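Local coordinates for protein RNA-dependent RNA polymerase (Taggert virus, PDB 6DX3) that probably removes ubiquitin from conjugated proteins, as the viral OTU-type cysteine protease domain of a nairovirus polymerase protein, at residues Leu23-Glu26 and Glu30-Asn33; Ile142-Arg147 and Tyr151-Pro156. One frame throughout, in Å; residues are numbered along the deposited sequence.

Overall arrangement
Contact 1 and contact 2 lie with their centres about 7 Å apart and meet along one edge of the mixed sheet, where strand 29-32 pairs with strand 150-156. Probable hydrogen bonds run from Glu30 N to Lys155 O (2.7 Å) and from Val32 N to Tyr153 O (2.8 Å), while Ile31 CG1 packs 3.9 Å from Leu154 CD2. Contact 1 closes the connection that delivers the edge strand 29-32; contact 2 is the hairpin beside it. The hairpin carries Asp152, which, with His150, matches the aspartate and histidine expected of an OTU catalytic triad, and Asn33 CA comes within 3.4 Å of Asp152 OD1.

Contact 1: Leu23-Glu26 and Glu30-Asn33; sequences LEVE and EIVN
The two carboxylate oxygens of Glu26 have different partners: OE1 is salt-bridged to Lys125, and OE2 comes to rest 4.1 Å from the terminal methyl CD1 of Ile31. This contact closes the connection of the OTU fold that leaves strand 17-24, makes a short turn through 25-28 and enters strand 29-32. The two strands are not neighbours: the first lies between strands 10-11 and 126-133, the second beside strand 150-156 at the far edge of the same sheet. No hydrogen bond spans the segments, which bury only 129 Å² between them, and their CA atoms come closest at the ends, Glu26 CA lying 5.7 Å from Glu30 CA. Ile31 does the reaching. Its CG1 stands beside the backbone N, opposite the carbonyl carbon (chi1 -59°), and the chain then runs on extended, which carries CD1 across to the first segment. There it meets CG2 of Val25 at 4.0 Å, the two side chains meeting at a slant. Glu26 instead crosses Ile31 at about a right angle, its stem extended beyond CG, which brings OE2 near the methyl. Val25 is buried and also packs on Cys127 and Met145, whereas Ile31 rests on Leu154 and Arg147. The methyl thus has the buried Val25 and the partly exposed, charged Glu26 as its two neighbours across the contact. Seen from Ile31 CD1, the directions to Val25 CG2 and Glu26 OE2 stand about 91° apart.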
# COMPACT_ATOMS: atom_id res chain seq x y z
N LEU A 23 -11.59 2.16 13.94
CA LEU A 23 -11.74 0.76 13.59
C LEU A 23 -10.79 -0.15 14.37
O LEU A 23 -9.58 0.09 14.42
CB LEU A 23 -11.56 0.56 12.07
CG LEU A 23 -11.44 -0.87 11.54
CD1 LEU A 23 -12.34 -1.08 10.33
CD2 LEU A 23 -10.00 -1.14 11.15
N GLU A 24 -11.38 -1.16 14.99
CA GLU A 24 -10.67 -2.33 15.49
C GLU A 24 -10.34 -3.18 14.26
O GLU A 24 -11.24 -3.76 13.65
CB GLU A 24 -11.57 -3.12 16.45
CG GLU A 24 -11.98 -2.44 17.79
CD GLU A 24 -10.82 -1.87 18.58
OE1 GLU A 24 -10.47 -0.69 18.36
OE2 GLU A 24 -10.28 -2.59 19.44
N VAL A 25 -9.05 -3.26 13.91
CA VAL A 25 -8.68 -3.95 12.66
C VAL A 25 -9.17 -5.40 12.68
O VAL A 25 -9.64 -5.91 11.66
CB VAL A 25 -7.17 -3.86 12.39
CG1 VAL A 25 -6.78 -2.45 12.05
CG2 VAL A 25 -6.38 -4.38 13.57
N GLU A 26 -9.03 -6.09 13.82
CA GLU A 26 -9.31 -7.52 13.84
C GLU A 26 -10.80 -7.84 13.83
O GLU A 26 -11.16 -9.00 13.64
CB GLU A 26 -8.64 -8.17 15.05
CG GLU A 26 -7.12 -8.02 15.06
CD GLU A 26 -6.45 -9.07 15.93
OE1 GLU A 26 -6.77 -9.13 17.13
OE2 GLU A 26 -5.60 -9.81 15.40
N GLU A 30 -7.76 -10.07 9.27
CA GLU A 30 -6.69 -10.81 9.93
C GLU A 30 -5.37 -10.16 9.55
O GLU A 30 -5.10 -9.94 8.37
CB GLU A 30 -6.69 -12.29 9.52
CG GLU A 30 -5.31 -12.91 9.54
CD GLU A 30 -5.33 -14.41 9.36
OE1 GLU A 30 -6.40 -15.01 9.59
OE2 GLU A 30 -4.28 -14.97 8.99
N ILE A 31 -4.56 -9.84 10.56
CA ILE A 31 -3.24 -9.26 10.31
C ILE A 31 -2.31 -10.37 9.84
O ILE A 31 -1.97 -11.27 10.61
CB ILE A 31 -2.69 -8.57 11.56
CG1 ILE A 31 -3.65 -7.47 12.04
CG2 ILE A 31 -1.30 -8.01 11.29
CD1 ILE A 31 -3.35 -6.96 13.44
N VAL A 32 -1.91 -10.31 8.57
CA VAL A 32 -0.94 -11.26 8.02
C VAL A 32 0.43 -10.60 8.14
O VAL A 32 0.79 -9.73 7.34
CB VAL A 32 -1.27 -11.64 6.58
CG1 VAL A 32 -0.32 -12.73 6.10
CG2 VAL A 32 -2.71 -12.11 6.48
N ASN A 33 1.19 -11.01 9.15
CA ASN A 33 2.44 -10.33 9.46
C ASN A 33 3.48 -10.56 8.37
O ASN A 33 3.66 -11.68 7.89
CB ASN A 33 2.98 -10.81 10.81
CG ASN A 33 1.95 -10.73 11.91
OD1 ASN A 33 1.32 -11.73 12.27
ND2 ASN A 33 1.76 -9.53 12.47

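Contact 2: Ile142-Arg147 and Tyr151-Pro156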
# COMPACT_ATOMS: atom_id res chain seq x y z
N ILE A 142 -6.69 -4.46 -2.27
CA ILE A 142 -5.60 -4.80 -1.37
C ILE A 142 -5.67 -3.89 -0.16
O ILE A 142 -5.72 -2.66 -0.29
CB ILE A 142 -4.24 -4.68 -2.08
CG1 ILE A 142 -4.14 -5.71 -3.21
CG2 ILE A 142 -3.11 -4.84 -1.08
CD1 ILE A 142 -2.98 -5.47 -4.15
N ASN A 143 -5.68 -4.48 1.03
CA ASN A 143 -5.66 -3.73 2.28
C ASN A 143 -4.34 -4.00 2.99
O ASN A 143 -3.96 -5.16 3.17
CB ASN A 143 -6.84 -4.10 3.17
CG ASN A 143 -8.18 -3.76 2.54
OD1 ASN A 143 -8.73 -2.68 2.77
ND2 ASN A 143 -8.70 -4.67 1.72
N ILE A 144 -3.65 -2.93 3.38
CA ILE A 144 -2.41 -3.04 4.15
C ILE A 144 -2.51 -2.11 5.35
O ILE A 144 -3.31 -1.17 5.39
CB ILE A 144 -1.16 -2.71 3.31
CG1 ILE A 144 -1.17 -1.26 2.85
CG2 ILE A 144 -1.04 -3.64 2.11
CD1 ILE A 144 0.06 -0.88 2.05
N MET A 145 -1.67 -2.39 6.35
CA MET A 145 -1.70 -1.70 7.63
C MET A 145 -0.39 -0.96 7.83
O MET A 145 0.68 -1.58 7.85
CB MET A 145 -1.95 -2.68 8.78
CG MET A 145 -2.33 -2.04 10.11
SD MET A 145 -2.79 -3.29 11.34
CE MET A 145 -2.45 -2.43 12.87
N HIS A 146 -0.46 0.36 7.99
CA HIS A 146 0.71 1.20 8.19
C HIS A 146 0.99 1.33 9.68
O HIS A 146 0.19 1.93 10.41
CB HIS A 146 0.49 2.57 7.55
CG HIS A 146 1.75 3.35 7.34
ND1 HIS A 146 1.74 4.69 7.01
CD2 HIS A 146 3.05 2.99 7.42
CE1 HIS A 146 2.98 5.12 6.89
NE2 HIS A 146 3.80 4.11 7.13
N ARG A 147 2.12 0.78 10.13
CA ARG A 147 2.46 0.70 11.55
C ARG A 147 3.81 1.38 11.76
O ARG A 147 4.85 0.73 11.64
CB ARG A 147 2.47 -0.75 12.02
CG ARG A 147 1.42 -1.61 11.35
CD ARG A 147 1.41 -3.03 11.89
NE ARG A 147 0.86 -3.11 13.23
CZ ARG A 147 0.63 -4.26 13.88
NH1 ARG A 147 0.92 -5.41 13.29
NH2 ARG A 147 0.12 -4.25 15.10
N TYR A 151 4.86 -2.17 7.50
CA TYR A 151 3.62 -2.46 6.78
C TYR A 151 3.29 -3.93 6.91
O TYR A 151 4.16 -4.79 6.74
CB TYR A 151 3.75 -2.10 5.29
CG TYR A 151 3.63 -0.63 4.96
CD1 TYR A 151 2.39 -0.03 4.80
CD2 TYR A 151 4.77 0.15 4.78
CE1 TYR A 151 2.27 1.31 4.49
CE2 TYR A 151 4.66 1.49 4.46
CZ TYR A 151 3.41 2.07 4.32
OH TYR A 151 3.30 3.41 4.01
N ASP A 152 2.03 -4.23 7.22
CA ASP A 152 1.53 -5.59 7.22
C ASP A 152 0.35 -5.69 6.26
O ASP A 152 -0.26 -4.68 5.89
CB ASP A 152 1.09 -6.05 8.62
CG ASP A 152 2.27 -6.38 9.53
OD1 ASP A 152 3.22 -7.05 9.08
OD2 ASP A 152 2.24 -5.95 10.70
N TYR A 153 0.05 -6.92 5.85
CA TYR A 153 -1.11 -7.18 5.00
C TYR A 153 -2.34 -7.43 5.86
O TYR A 153 -2.24 -8.02 6.94
CB TYR A 153 -0.86 -8.39 4.10
CG TYR A 153 -2.00 -8.67 3.14
CD1 TYR A 153 -2.23 -7.83 2.05
CD2 TYR A 153 -2.84 -9.76 3.31
CE1 TYR A 153 -3.27 -8.07 1.17
CE2 TYR A 153 -3.88 -10.01 2.43
CZ TYR A 153 -4.09 -9.16 1.36
OH TYR A 153 -5.11 -9.38 0.48
N LEU A 154 -3.49 -6.97 5.38
CA LEU A 154 -4.77 -7.19 6.04
C LEU A 154 -5.65 -8.03 5.13
O LEU A 154 -5.94 -7.61 4.00
CB LEU A 154 -5.45 -5.87 6.40
CG LEU A 154 -4.77 -5.02 7.48
CD1 LEU A 154 -5.38 -3.62 7.52
CD2 LEU A 154 -4.86 -5.68 8.84
N LYS A 155 -6.06 -9.19 5.61
CA LYS A 155 -6.90 -10.10 4.85
C LYS A 155 -8.29 -10.14 5.46
O LYS A 155 -8.41 -10.36 6.67
CB LYS A 155 -6.29 -11.50 4.83
CG LYS A 155 -7.26 -12.61 4.42
CD LYS A 155 -6.69 -13.97 4.79
CE LYS A 155 -7.77 -15.03 4.79
NZ LYS A 155 -7.61 -16.00 5.92
N PRO A 156 -9.35 -9.93 4.67
CA PRO A 156 -10.71 -9.96 5.22
C PRO A 156 -10.97 -11.24 6.00
O PRO A 156 -10.56 -12.33 5.59
CB PRO A 156 -11.59 -9.86 3.97
CG PRO A 156 -10.75 -9.13 2.98
CD PRO A 156 -9.33 -9.56 3.24
O HOH W 1 -6.69 -7.31 1.58
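Arg147 NH1 donates to Asp152 OD2 in a nearly straight salt bridge of 3.0 Å, the oxygen lying in the guanidinium plane and the carboxylate turned 70° from it. The Arg147 chain bends at chi3 (73°), turning its guanidinium to Asp152, and its NE is salt-bridged to Glu121. Asp152 OD1 accepts from His150 NE2 and Gln34 N, so both oxygens are held; the His150 bond is consistent with an OTU catalytic triad. Between the backbones of this antiparallel hairpin, Met145 and Asp152 form a hydrogen-bonded pair, with Met145 N 2.7 Å from Asp152 O and Asp152 N 3.0 Å from Met145 O. Farther along, Leu154 N bonds Asn143 O (2.9 Å), and a water links Asn143 N to Leu154 O. On the face carrying Ile144 and Tyr153, the His146 and Tyr151 rings form an offset stack, centroids 4.3 Å apart and planes at 1°. Tyr151 OH lies over the centre of the imidazole, and Ile144 CD1 touches Tyr151 CD1 at 3.7 Å. On the other face, Leu154 CD1 packs on Met145 CB (3.8 Å). Helix 40-49 covers the Ile144-Tyr151 face through Leu41, while strands 116-121 and 29-32 flank the hairpin, one beside each of its strands.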